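Local coordinates for protein poly(ADP-ribose) glycohydrolase (PDB 3SII) that probably hydrolyses the glycosidic bonds between ADP-ribose units of poly(ADP-ribose), with a catalytic domain of the macrodomain clan that binds an ADP-ribose analogue, at residues E72-A77 against E113-S118; L92-A97 against H109-G114; S175-R180 against G218-G223. One frame throughout, in Å; residues are numbered along the deposited sequence.

Contact 1. Residues E72-A77 against E113-S118; sequences ETTLAA and EGLARS. With A1R (5'-O-[(S)-{[(S)-{[(2R,3R,4S)-3,4-dihydroxypyrrolidin-2-yl]methoxy}(hydroxy)phosphoryl]oxy}(hydroxy)phosphoryl]adenosine), chain B.
Leu-75 and Leu-115 join two helices of the macrodomain-clan catalytic domain beside the adenine end of the bound A1R. Segment 72-77 starts helix 74-84, and 113-118 belongs to helix 111-118. No hydrogen bond crosses between the two segments, so they meet through apolar packing. The two leucine side chains run obliquely past each other. Leu-75 CG lies 3.6 Å from Leu-115 CD2, and Leu-75 CD2 rests on the same methyl. Thr-74 CG2 adds a looser touch to Leu-115 CD2, at 4.3 Å. Leu-115 also packs on Asn-93 of strand 90-94, in the central sheet.

A side-chain cap closes the start of helix 74-84. Thr-73 is the N-cap of this helix, and its OG1 accepts from Ala-76 N at 2.9 Å. Asp-159 holds the same hydroxyl from outside.

Thr-74 N, in the first turn of the helix, donates to N1 of the adenine at 3.0 Å (N-H...N angle 157°). With OG1 beside its own backbone N (chi1 -52°), the Thr-74 hydroxyl faces the helix 111-118 side and is hydrogen-bonded to Gln-111 NE2. At the far end of A1R, Glu-113 OE1 approaches ring carbon C1N to 3.0 Å, a contact and not a hydrogen bond.

The tightest packing is at Ser-118. Its OG donates to Gly-114 O at 2.7 Å, one turn back along the helix, which fixes the side chain. Its CB then presses on Leu-75 CD1 at 3.4 Å, closer than usual for two carbons.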
loop_
_atom_site.group_PDB
_atom_site.type_symbol
_atom_site.label_atom_id
_atom_site.label_comp_id
_atom_site.label_asym_id
_atom_site.label_seq_id
_atom_site.Cartn_x
_atom_site.Cartn_y
_atom_site.Cartn_z
ATOM N N GLU A 72 -3.359 4.050 -13.516
ATOM C CA GLU A 72 -4.360 3.522 -12.602
ATOM C C GLU A 72 -4.094 3.911 -11.154
ATOM O O GLU A 72 -2.943 4.046 -10.731
ATOM C CB GLU A 72 -4.375 1.996 -12.682
ATOM C CG GLU A 72 -4.952 1.415 -13.956
ATOM C CD GLU A 72 -4.690 -0.072 -14.062
ATOM O OE1 GLU A 72 -3.516 -0.478 -13.911
ATOM O OE2 GLU A 72 -5.654 -0.841 -14.274
ATOM N N THR A 73 -5.163 4.063 -10.382
ATOM C CA THR A 73 -5.033 4.032 -8.932
ATOM C C THR A 73 -4.606 2.630 -8.493
ATOM O O THR A 73 -4.780 1.643 -9.219
ATOM C CB THR A 73 -6.355 4.349 -8.216
ATOM O OG1 THR A 73 -7.321 3.335 -8.547
ATOM C CG2 THR A 73 -6.887 5.719 -8.636
ATOM N N THR A 74 -4.030 2.556 -7.304
ATOM C CA THR A 74 -3.694 1.280 -6.684
ATOM C C THR A 74 -4.881 0.313 -6.740
ATOM O O THR A 74 -4.739 -0.838 -7.176
ATOM C CB THR A 74 -3.288 1.485 -5.218
ATOM O OG1 THR A 74 -2.273 2.494 -5.141
ATOM C CG2 THR A 74 -2.759 0.185 -4.603
ATOM N N LEU A 75 -6.043 0.766 -6.286
ATOM C CA LEU A 75 -7.206 -0.116 -6.275
ATOM C C LEU A 75 -7.703 -0.498 -7.671
ATOM O O LEU A 75 -8.148 -1.630 -7.871
ATOM C CB LEU A 75 -8.328 0.485 -5.439
ATOM C CG LEU A 75 -8.045 0.440 -3.935
ATOM C CD1 LEU A 75 -9.225 0.981 -3.148
ATOM C CD2 LEU A 75 -7.692 -0.967 -3.480
ATOM N N ALA A 76 -7.622 0.414 -8.639
ATOM C CA ALA A 76 -8.081 0.073 -9.979
ATOM C C ALA A 76 -7.201 -1.024 -10.575
ATOM O O ALA A 76 -7.699 -1.985 -11.175
ATOM C CB ALA A 76 -8.083 1.294 -10.882
ATOM N N ALA A 77 -5.892 -0.886 -10.402
ATOM C CA ALA A 77 -4.976 -1.931 -10.847
ATOM C C ALA A 77 -5.259 -3.264 -10.139
ATOM O O ALA A 77 -5.303 -4.326 -10.779
ATOM C CB ALA A 77 -3.520 -1.500 -10.621
ATOM N N GLU A 113 -5.201 6.914 2.548
ATOM C CA GLU A 113 -6.540 7.339 2.932
ATOM C C GLU A 113 -7.596 6.752 1.992
ATOM O O GLU A 113 -8.662 6.307 2.435
ATOM C CB GLU A 113 -6.614 8.866 2.967
ATOM C CG GLU A 113 -5.950 9.478 4.192
ATOM C CD GLU A 113 -4.461 9.744 4.033
ATOM O OE1 GLU A 113 -3.837 9.200 3.097
ATOM O OE2 GLU A 113 -3.912 10.501 4.862
ATOM N N GLY A 114 -7.300 6.750 0.695
ATOM C CA GLY A 114 -8.180 6.123 -0.280
ATOM C C GLY A 114 -8.368 4.632 -0.021
ATOM O O GLY A 114 -9.480 4.108 -0.117
ATOM N N LEU A 115 -7.282 3.935 0.309
ATOM C CA LEU A 115 -7.377 2.516 0.642
ATOM C C LEU A 115 -8.268 2.348 1.873
ATOM O O LEU A 115 -9.148 1.482 1.899
ATOM C CB LEU A 115 -5.990 1.922 0.914
ATOM C CG LEU A 115 -4.962 2.021 -0.209
ATOM C CD1 LEU A 115 -3.682 1.336 0.224
ATOM C CD2 LEU A 115 -5.502 1.405 -1.512
ATOM N N ALA A 116 -8.062 3.191 2.882
ATOM C CA ALA A 116 -8.833 3.079 4.121
ATOM C C ALA A 116 -10.313 3.419 3.920
ATOM O O ALA A 116 -11.168 2.882 4.623
ATOM C CB ALA A 116 -8.229 3.974 5.235
ATOM N N ARG A 117 -10.626 4.323 2.994
ATOM C CA ARG A 117 -12.027 4.627 2.711
ATOM C C ARG A 117 -12.719 3.497 1.951
ATOM O O ARG A 117 -13.953 3.392 1.967
ATOM C CB ARG A 117 -12.160 5.913 1.894
ATOM C CG ARG A 117 -11.888 7.205 2.668
ATOM C CD ARG A 117 -12.412 8.441 1.919
ATOM N NE ARG A 117 -11.970 8.442 0.527
ATOM C CZ ARG A 117 -10.795 8.905 0.112
ATOM N NH1 ARG A 117 -9.933 9.434 0.980
ATOM N NH2 ARG A 117 -10.479 8.835 -1.177
ATOM N N SER A 118 -11.934 2.656 1.284
ATOM C CA SER A 118 -12.484 1.767 0.255
ATOM C C SER A 118 -12.469 0.288 0.604
ATOM O O SER A 118 -12.871 -0.544 -0.215
ATOM C CB SER A 118 -11.728 1.962 -1.059
ATOM O OG SER A 118 -11.716 3.325 -1.438
HETATM N N1 A1R B . -3.076 5.271 -6.543
HETATM C C2 A1R B . -1.862 5.320 -7.170
HETATM N N3 A1R B . -1.025 6.388 -7.051
HETATM C C4 A1R B . -1.496 7.358 -6.286
HETATM C C5 A1R B . -2.704 7.410 -5.595
HETATM C C6 A1R B . -3.496 6.292 -5.765
HETATM N N6 A1R B . -4.778 6.197 -5.142
HETATM N N7 A1R B . -2.816 8.606 -4.895
HETATM C C8 A1R B . -1.675 9.273 -5.153
HETATM N N9 A1R B . -0.836 8.569 -5.997
HETATM C "C1'" A1R B . 0.480 8.938 -6.487
HETATM C "C2'" A1R B . 0.733 10.407 -6.511
HETATM O "O2'" A1R B . 1.533 10.740 -7.595
HETATM C "C3'" A1R B . 1.453 10.660 -5.244
HETATM O "O3'" A1R B . 2.324 11.733 -5.338
HETATM O "O4'" A1R B . 1.471 8.381 -5.660
HETATM C "C4'" A1R B . 2.203 9.396 -5.026
HETATM C "C5'" A1R B . 2.452 9.122 -3.558
HETATM O "O5'" A1R B . 1.250 9.062 -2.856
HETATM P PA A1R B . 1.169 9.562 -1.338
HETATM O O1A A1R B . -0.150 9.024 -0.861
HETATM O O2A A1R B . 1.320 11.032 -1.159
HETATM O O3A A1R B . 2.318 8.750 -0.608
HETATM P PB A1R B . 3.426 9.242 0.437
HETATM O O1B A1R B . 4.362 10.274 -0.145
HETATM O O2B A1R B . 4.161 8.005 0.868
HETATM O O5N A1R B . 2.680 9.962 1.626
HETATM C C5N A1R B . 2.178 9.247 2.714
HETATM N N4N A1R B . 0.382 10.161 3.039
HETATM C C1N A1R B . -0.840 9.462 3.414
HETATM O O2N A1R B . -1.239 8.340 5.464
HETATM C C2N A1R B . -0.409 8.397 4.374
HETATM O O3N A1R B . 1.092 9.773 5.605
HETATM C C3N A1R B . 1.001 8.745 4.681
HETATM C C4N A1R B . 1.661 9.675 3.777
#

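Contact 2. Residues L92-A97 against H109-G114; sequences LNFASA and HAQEEG. With A1R (5'-O-[(S)-{[(S)-{[(2R,3R,4S)-3,4-dihydroxypyrrolidin-2-yl]methoxy}(hydroxy)phosphoryl]oxy}(hydroxy)phosphoryl]adenosine), chain B.
Leu-92 O accepts from Gln-111 NE2 at 3.0 Å, in the Leu-92 carbonyl plane and near the Gln-111 amide plane. Asn-93 ND2 points almost straight at Glu-112 OE2 (3.2 Å, 173°) but meets it from above the carboxylate plane. ND2 also bonds Thr-174 OG1, its stronger partner. Asn-93 OD1 lies against Glu-112 CB and has no polar partner in the model.

Phe-94 N donates to Gln-111 OE1 at 2.9 Å. The bend at chi2 (-108°) lays the Gln-111 amide flat over one face of the Phe-94 ring, with planes 11° apart. A leucine in place of Gln-111 would probably leave Leu-92 O and Phe-94 N without their mates and the ring without its amide cover. One water bridges Phe-94 O, Glu-112 N and A1R O1A.

Ala-95 CA passes close to Glu-112 OE1. Ser-96 N donates to that oxygen at 2.7 Å, syn but tilted out of the carboxylate plane. The extended Glu-112 chain brings OE1 there, where it also takes the A1R hydroxyl O2N at 2.8 Å. Gln-111 N binds phosphate oxygen O1A. Gln-111, Glu-112 and Glu-113 form the QEE part of the GGG-X6-8-QEE signature of PARG active sites.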
loop_
_atom_site.group_PDB
_atom_site.type_symbol
_atom_site.label_atom_id
_atom_site.label_comp_id
_atom_site.label_asym_id
_atom_site.label_seq_id
_atom_site.Cartn_x
_atom_site.Cartn_y
_atom_site.Cartn_z
ATOM N N LEU A 92 1.075 -2.480 -2.235
ATOM C CA LEU A 92 1.815 -1.645 -1.303
ATOM C C LEU A 92 0.953 -0.450 -0.878
ATOM O O LEU A 92 0.473 0.305 -1.720
ATOM C CB LEU A 92 3.131 -1.179 -1.944
ATOM C CG LEU A 92 3.983 -0.183 -1.153
ATOM C CD1 LEU A 92 4.342 -0.744 0.237
ATOM C CD2 LEU A 92 5.238 0.205 -1.956
ATOM N N ASN A 93 0.741 -0.326 0.429
ATOM C CA ASN A 93 0.102 0.819 1.074
ATOM C C ASN A 93 1.192 1.834 1.410
ATOM O O ASN A 93 2.141 1.504 2.136
ATOM C CB ASN A 93 -0.604 0.335 2.354
ATOM C CG ASN A 93 -1.135 1.474 3.195
ATOM O OD1 ASN A 93 -1.345 2.578 2.698
ATOM N ND2 ASN A 93 -1.338 1.216 4.484
ATOM N N PHE A 94 1.067 3.049 0.859
ATOM C CA PHE A 94 2.045 4.115 1.084
ATOM C C PHE A 94 1.750 4.709 2.456
ATOM O O PHE A 94 1.081 5.745 2.587
ATOM C CB PHE A 94 1.942 5.206 0.007
ATOM C CG PHE A 94 2.039 4.701 -1.424
ATOM C CD1 PHE A 94 2.580 3.457 -1.730
ATOM C CD2 PHE A 94 1.614 5.513 -2.471
ATOM C CE1 PHE A 94 2.667 3.017 -3.046
ATOM C CE2 PHE A 94 1.706 5.084 -3.787
ATOM C CZ PHE A 94 2.236 3.830 -4.077
ATOM N N ALA A 95 2.262 4.036 3.475
ATOM C CA ALA A 95 1.725 4.141 4.822
ATOM C C ALA A 95 2.202 5.337 5.614
ATOM O O ALA A 95 3.355 5.770 5.495
ATOM C CB ALA A 95 2.042 2.877 5.596
ATOM N N SER A 96 1.305 5.837 6.455
ATOM C CA SER A 96 1.695 6.657 7.592
ATOM C C SER A 96 2.400 5.781 8.610
ATOM O O SER A 96 2.009 4.639 8.847
ATOM C CB SER A 96 0.457 7.270 8.232
ATOM O OG SER A 96 0.784 7.930 9.454
ATOM N N ALA A 97 3.445 6.322 9.220
ATOM C CA ALA A 97 4.148 5.618 10.276
ATOM C C ALA A 97 3.399 5.747 11.593
ATOM O O ALA A 97 3.618 4.959 12.511
ATOM C CB ALA A 97 5.550 6.188 10.430
ATOM N N HIS A 109 -6.598 13.467 1.732
ATOM C CA HIS A 109 -6.605 12.924 0.380
ATOM C C HIS A 109 -5.210 12.469 -0.033
ATOM O O HIS A 109 -4.383 13.281 -0.443
ATOM C CB HIS A 109 -7.089 14.008 -0.590
ATOM C CG HIS A 109 -7.326 13.520 -1.988
ATOM N ND1 HIS A 109 -7.695 12.226 -2.274
ATOM C CD2 HIS A 109 -7.259 14.167 -3.178
ATOM C CE1 HIS A 109 -7.848 12.091 -3.583
ATOM N NE2 HIS A 109 -7.590 13.254 -4.152
ATOM N N ALA A 110 -4.954 11.170 0.081
ATOM C CA ALA A 110 -3.689 10.579 -0.342
ATOM C C ALA A 110 -3.933 9.091 -0.572
ATOM O O ALA A 110 -5.054 8.607 -0.393
ATOM C CB ALA A 110 -2.604 10.814 0.707
ATOM N N GLN A 111 -2.910 8.350 -0.979
ATOM C CA GLN A 111 -3.150 6.956 -1.376
ATOM C C GLN A 111 -3.665 6.079 -0.231
ATOM O O GLN A 111 -4.635 5.327 -0.403
ATOM C CB GLN A 111 -1.894 6.354 -2.017
ATOM C CG GLN A 111 -2.106 4.981 -2.628
ATOM C CD GLN A 111 -1.454 3.875 -1.819
ATOM O OE1 GLN A 111 -1.167 4.037 -0.630
ATOM N NE2 GLN A 111 -1.190 2.741 -2.470
ATOM N N GLU A 112 -3.031 6.161 0.934
ATOM C CA GLU A 112 -3.453 5.315 2.051
ATOM C C GLU A 112 -4.882 5.626 2.476
ATOM O O GLU A 112 -5.676 4.722 2.755
ATOM C CB GLU A 112 -2.518 5.448 3.252
ATOM C CG GLU A 112 -3.067 4.679 4.462
ATOM C CD GLU A 112 -2.127 4.628 5.647
ATOM O OE1 GLU A 112 -1.362 5.590 5.856
ATOM O OE2 GLU A 112 -2.181 3.624 6.391
ATOM N N GLU A 113 -5.201 6.914 2.548
ATOM C CA GLU A 113 -6.540 7.339 2.932
ATOM C C GLU A 113 -7.596 6.752 1.992
ATOM O O GLU A 113 -8.662 6.307 2.435
ATOM C CB GLU A 113 -6.614 8.866 2.967
ATOM C CG GLU A 113 -5.950 9.478 4.192
ATOM C CD GLU A 113 -4.461 9.744 4.033
ATOM O OE1 GLU A 113 -3.837 9.200 3.097
ATOM O OE2 GLU A 113 -3.912 10.501 4.862
ATOM N N GLY A 114 -7.300 6.750 0.695
ATOM C CA GLY A 114 -8.180 6.123 -0.280
ATOM C C GLY A 114 -8.368 4.632 -0.021
ATOM O O GLY A 114 -9.480 4.108 -0.117
HETATM N N1 A1R B . -3.076 5.271 -6.543
HETATM C C2 A1R B . -1.862 5.320 -7.170
HETATM N N3 A1R B . -1.025 6.388 -7.051
HETATM C C4 A1R B . -1.496 7.358 -6.286
HETATM C C5 A1R B . -2.704 7.410 -5.595
HETATM C C6 A1R B . -3.496 6.292 -5.765
HETATM N N6 A1R B . -4.778 6.197 -5.142
HETATM N N7 A1R B . -2.816 8.606 -4.895
HETATM C C8 A1R B . -1.675 9.273 -5.153
HETATM N N9 A1R B . -0.836 8.569 -5.997
HETATM C "C1'" A1R B . 0.480 8.938 -6.487
HETATM C "C2'" A1R B . 0.733 10.407 -6.511
HETATM O "O2'" A1R B . 1.533 10.740 -7.595
HETATM C "C3'" A1R B . 1.453 10.660 -5.244
HETATM O "O3'" A1R B . 2.324 11.733 -5.338
HETATM O "O4'" A1R B . 1.471 8.381 -5.660
HETATM C "C4'" A1R B . 2.203 9.396 -5.026
HETATM C "C5'" A1R B . 2.452 9.122 -3.558
HETATM O "O5'" A1R B . 1.250 9.062 -2.856
HETATM P PA A1R B . 1.169 9.562 -1.338
HETATM O O1A A1R B . -0.150 9.024 -0.861
HETATM O O2A A1R B . 1.320 11.032 -1.159
HETATM O O3A A1R B . 2.318 8.750 -0.608
HETATM P PB A1R B . 3.426 9.242 0.437
HETATM O O1B A1R B . 4.362 10.274 -0.145
HETATM O O2B A1R B . 4.161 8.005 0.868
HETATM O O5N A1R B . 2.680 9.962 1.626
HETATM C C5N A1R B . 2.178 9.247 2.714
HETATM N N4N A1R B . 0.382 10.161 3.039
HETATM C C1N A1R B . -0.840 9.462 3.414
HETATM O O2N A1R B . -1.239 8.340 5.464
HETATM C C2N A1R B . -0.409 8.397 4.374
HETATM O O3N A1R B . 1.092 9.773 5.605
HETATM C C3N A1R B . 1.001 8.745 4.681
HETATM C C4N A1R B . 1.661 9.675 3.777
HETATM O O HOH W 1 -0.531 7.556 1.225
HETATM O O HOH W 2 -0.358 3.074 8.322
#

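Contact 3. Residues S175-R180 against G218-G223; sequences SPAPNR and GAWGCG. With A1R (5'-O-[(S)-{[(S)-{[(2R,3R,4S)-3,4-dihydroxypyrrolidin-2-yl]methoxy}(hydroxy)phosphoryl]oxy}(hydroxy)phosphoryl]adenosine), chain B.
Ala-177 and Gly-221 bring the two irregular loops together, with their CA atoms 5.0 Å apart. Strand 163-175 leads into residues 175-180, and strand 214-217 into residues 218-223. Ala-219 to Cys-222 form a type II beta turn, closed by Cys-222 N to Ala-219 O. Gly-221 has the positive phi expected at its place in this turn. A CB on it would run into Ala-177 CB, which lies 3.5 Å from Gly-221 CA.

The turn and the residues after it line the A1R diphosphate, as in macrodomain-type phosphate-binding loops. Gly-223 N donates to A1R O1B at 2.8 Å, and Val-224 and Phe-225 add backbone N-H bonds to the ligand. A side chain on Gly-223 would clash with O2A of the other phosphate.

Trp-220 carries most of the side-chain contact. Its CG is anti to the backbone N (chi1 -171°), which turns the indole toward 175-180, its edge to Ser-175 and one face to Ala-177. NE1 donates to Ser-175 O at 2.9 Å (159°). The oxygen lies near the ring plane, but the donor comes from above the carbonyl plane. Ala-177 CB sits over the five-membered ring in a CH-pi contact, 3.8 Å from the centroid and 11° off its normal. The Ser-175 hydroxyl touches the other ring, with OG 3.5 Å from Trp-220 CZ2. Helix 189-209 packs on the indole through Arg-199, and helix 229-240 through Phe-236.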
loop_
_atom_site.group_PDB
_atom_site.type_symbol
_atom_site.label_atom_id
_atom_site.label_comp_id
_atom_site.label_asym_id
_atom_site.label_seq_id
_atom_site.Cartn_x
_atom_site.Cartn_y
_atom_site.Cartn_z
ATOM N N SER A 175 4.113 -0.292 4.800
ATOM C CA SER A 175 5.494 0.059 5.118
ATOM C C SER A 175 5.655 1.534 4.794
ATOM O O SER A 175 5.342 1.952 3.686
ATOM C CB SER A 175 6.440 -0.761 4.239
ATOM O OG SER A 175 7.781 -0.271 4.296
ATOM N N PRO A 176 6.134 2.340 5.755
ATOM C CA PRO A 176 6.246 3.771 5.471
ATOM C C PRO A 176 7.559 4.093 4.794
ATOM O O PRO A 176 8.611 3.630 5.220
ATOM C CB PRO A 176 6.229 4.392 6.866
ATOM C CG PRO A 176 6.906 3.356 7.718
ATOM C CD PRO A 176 6.494 2.015 7.149
ATOM N N ALA A 177 7.491 4.864 3.720
ATOM C CA ALA A 177 8.700 5.387 3.119
ATOM C C ALA A 177 9.292 6.419 4.073
ATOM O O ALA A 177 8.568 6.997 4.897
ATOM C CB ALA A 177 8.382 6.036 1.772
ATOM N N PRO A 178 10.604 6.669 3.969
ATOM C CA PRO A 178 11.172 7.752 4.780
ATOM C C PRO A 178 10.510 9.089 4.455
ATOM O O PRO A 178 10.160 9.359 3.299
ATOM C CB PRO A 178 12.647 7.758 4.372
ATOM C CG PRO A 178 12.680 7.101 3.025
ATOM C CD PRO A 178 11.603 6.051 3.080
ATOM N N ASN A 179 10.326 9.916 5.476
ATOM C CA ASN A 179 9.748 11.237 5.287
ATOM C C ASN A 179 10.854 12.192 4.875
ATOM O O ASN A 179 11.392 12.946 5.698
ATOM C CB ASN A 179 9.060 11.706 6.572
ATOM C CG ASN A 179 8.184 12.934 6.361
ATOM O OD1 ASN A 179 8.412 13.731 5.451
ATOM N ND2 ASN A 179 7.181 13.092 7.214
ATOM N N ARG A 180 11.203 12.146 3.593
ATOM C CA ARG A 180 12.334 12.914 3.093
ATOM C C ARG A 180 12.102 14.410 3.217
ATOM O O ARG A 180 13.047 15.189 3.363
ATOM C CB ARG A 180 12.644 12.544 1.644
ATOM C CG ARG A 180 13.906 13.225 1.163
ATOM C CD ARG A 180 14.331 12.787 -0.210
ATOM N NE ARG A 180 15.608 13.410 -0.553
ATOM C CZ ARG A 180 16.098 13.480 -1.786
ATOM N NH1 ARG A 180 15.417 12.966 -2.801
ATOM N NH2 ARG A 180 17.267 14.067 -2.002
ATOM N N GLY A 218 4.053 1.399 -6.800
ATOM C CA GLY A 218 3.826 2.745 -7.308
ATOM C C GLY A 218 4.821 3.722 -6.723
ATOM O O GLY A 218 5.901 3.306 -6.263
ATOM N N ALA A 219 4.449 5.000 -6.740
ATOM C CA ALA A 219 5.326 6.102 -6.336
ATOM C C ALA A 219 5.340 6.304 -4.823
ATOM O O ALA A 219 5.057 7.391 -4.304
ATOM C CB ALA A 219 4.935 7.395 -7.070
ATOM N N TRP A 220 5.642 5.210 -4.138
ATOM C CA TRP A 220 5.831 5.145 -2.697
ATOM C C TRP A 220 6.632 6.337 -2.177
ATOM O O TRP A 220 7.748 6.591 -2.631
ATOM C CB TRP A 220 6.591 3.848 -2.440
ATOM C CG TRP A 220 6.770 3.390 -1.014
ATOM C CD1 TRP A 220 5.864 3.437 0.019
ATOM C CD2 TRP A 220 7.951 2.789 -0.488
ATOM N NE1 TRP A 220 6.422 2.881 1.155
ATOM C CE2 TRP A 220 7.699 2.473 0.862
ATOM C CE3 TRP A 220 9.202 2.466 -1.041
ATOM C CZ2 TRP A 220 8.658 1.868 1.679
ATOM C CZ3 TRP A 220 10.150 1.872 -0.235
ATOM C CH2 TRP A 220 9.875 1.573 1.110
ATOM N N GLY A 221 6.051 7.074 -1.236
ATOM C CA GLY A 221 6.768 8.155 -0.574
ATOM C C GLY A 221 6.966 9.426 -1.386
ATOM O O GLY A 221 7.623 10.355 -0.923
ATOM N N CYS A 222 6.367 9.493 -2.573
ATOM C CA CYS A 222 6.660 10.583 -3.508
ATOM C C CYS A 222 5.644 11.720 -3.491
ATOM O O CYS A 222 5.714 12.630 -4.321
ATOM C CB CYS A 222 6.818 10.033 -4.926
ATOM S SG CYS A 222 8.238 8.946 -5.123
ATOM N N GLY A 223 4.707 11.659 -2.551
ATOM C CA GLY A 223 3.727 12.720 -2.374
ATOM C C GLY A 223 4.093 13.545 -1.155
ATOM O O GLY A 223 5.077 14.280 -1.158
HETATM N N1 A1R B . -3.076 5.271 -6.543
HETATM C C2 A1R B . -1.862 5.320 -7.170
HETATM N N3 A1R B . -1.025 6.388 -7.051
HETATM C C4 A1R B . -1.496 7.358 -6.286
HETATM C C5 A1R B . -2.704 7.410 -5.595
HETATM C C6 A1R B . -3.496 6.292 -5.765
HETATM N N6 A1R B . -4.778 6.197 -5.142
HETATM N N7 A1R B . -2.816 8.606 -4.895
HETATM C C8 A1R B . -1.675 9.273 -5.153
HETATM N N9 A1R B . -0.836 8.569 -5.997
HETATM C "C1'" A1R B . 0.480 8.938 -6.487
HETATM C "C2'" A1R B . 0.733 10.407 -6.511
HETATM O "O2'" A1R B . 1.533 10.740 -7.595
HETATM C "C3'" A1R B . 1.453 10.660 -5.244
HETATM O "O3'" A1R B . 2.324 11.733 -5.338
HETATM O "O4'" A1R B . 1.471 8.381 -5.660
HETATM C "C4'" A1R B . 2.203 9.396 -5.026
HETATM C "C5'" A1R B . 2.452 9.122 -3.558
HETATM O "O5'" A1R B . 1.250 9.062 -2.856
HETATM P PA A1R B . 1.169 9.562 -1.338
HETATM O O1A A1R B . -0.150 9.024 -0.861
HETATM O O2A A1R B . 1.320 11.032 -1.159
HETATM O O3A A1R B . 2.318 8.750 -0.608
HETATM P PB A1R B . 3.426 9.242 0.437
HETATM O O1B A1R B . 4.362 10.274 -0.145
HETATM O O2B A1R B . 4.161 8.005 0.868
HETATM O O5N A1R B . 2.680 9.962 1.626
HETATM C C5N A1R B . 2.178 9.247 2.714
HETATM N N4N A1R B . 0.382 10.161 3.039
HETATM C C1N A1R B . -0.840 9.462 3.414
HETATM O O2N A1R B . -1.239 8.340 5.464
HETATM C C2N A1R B . -0.409 8.397 4.374
HETATM O O3N A1R B . 1.092 9.773 5.605
HETATM C C3N A1R B . 1.001 8.745 4.681
HETATM C C4N A1R B . 1.661 9.675 3.777
#

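Overall arrangement
From the N terminus, contact 1 opens first, at the start of helix 74-84. Contact 2 opens on strand 90-94 and is nested inside it. Both close on helix 111-118 and share Glu-113 and Gly-114, so this helix is tied to both elements. Contact 2 closes the short loop 98-108, which also lies within the longer span of contact 1. Contact 3 follows in series. It joins the loops after strands 163-175 and 214-217, across a span that includes helix 189-209. Strand 90-94 lies between these two strands, and Leu-92 and Phe-94 pack against residues 219-220. Contacts 1 and 3 do not touch; their centres are about 16 Å apart. A1R touches all three contacts.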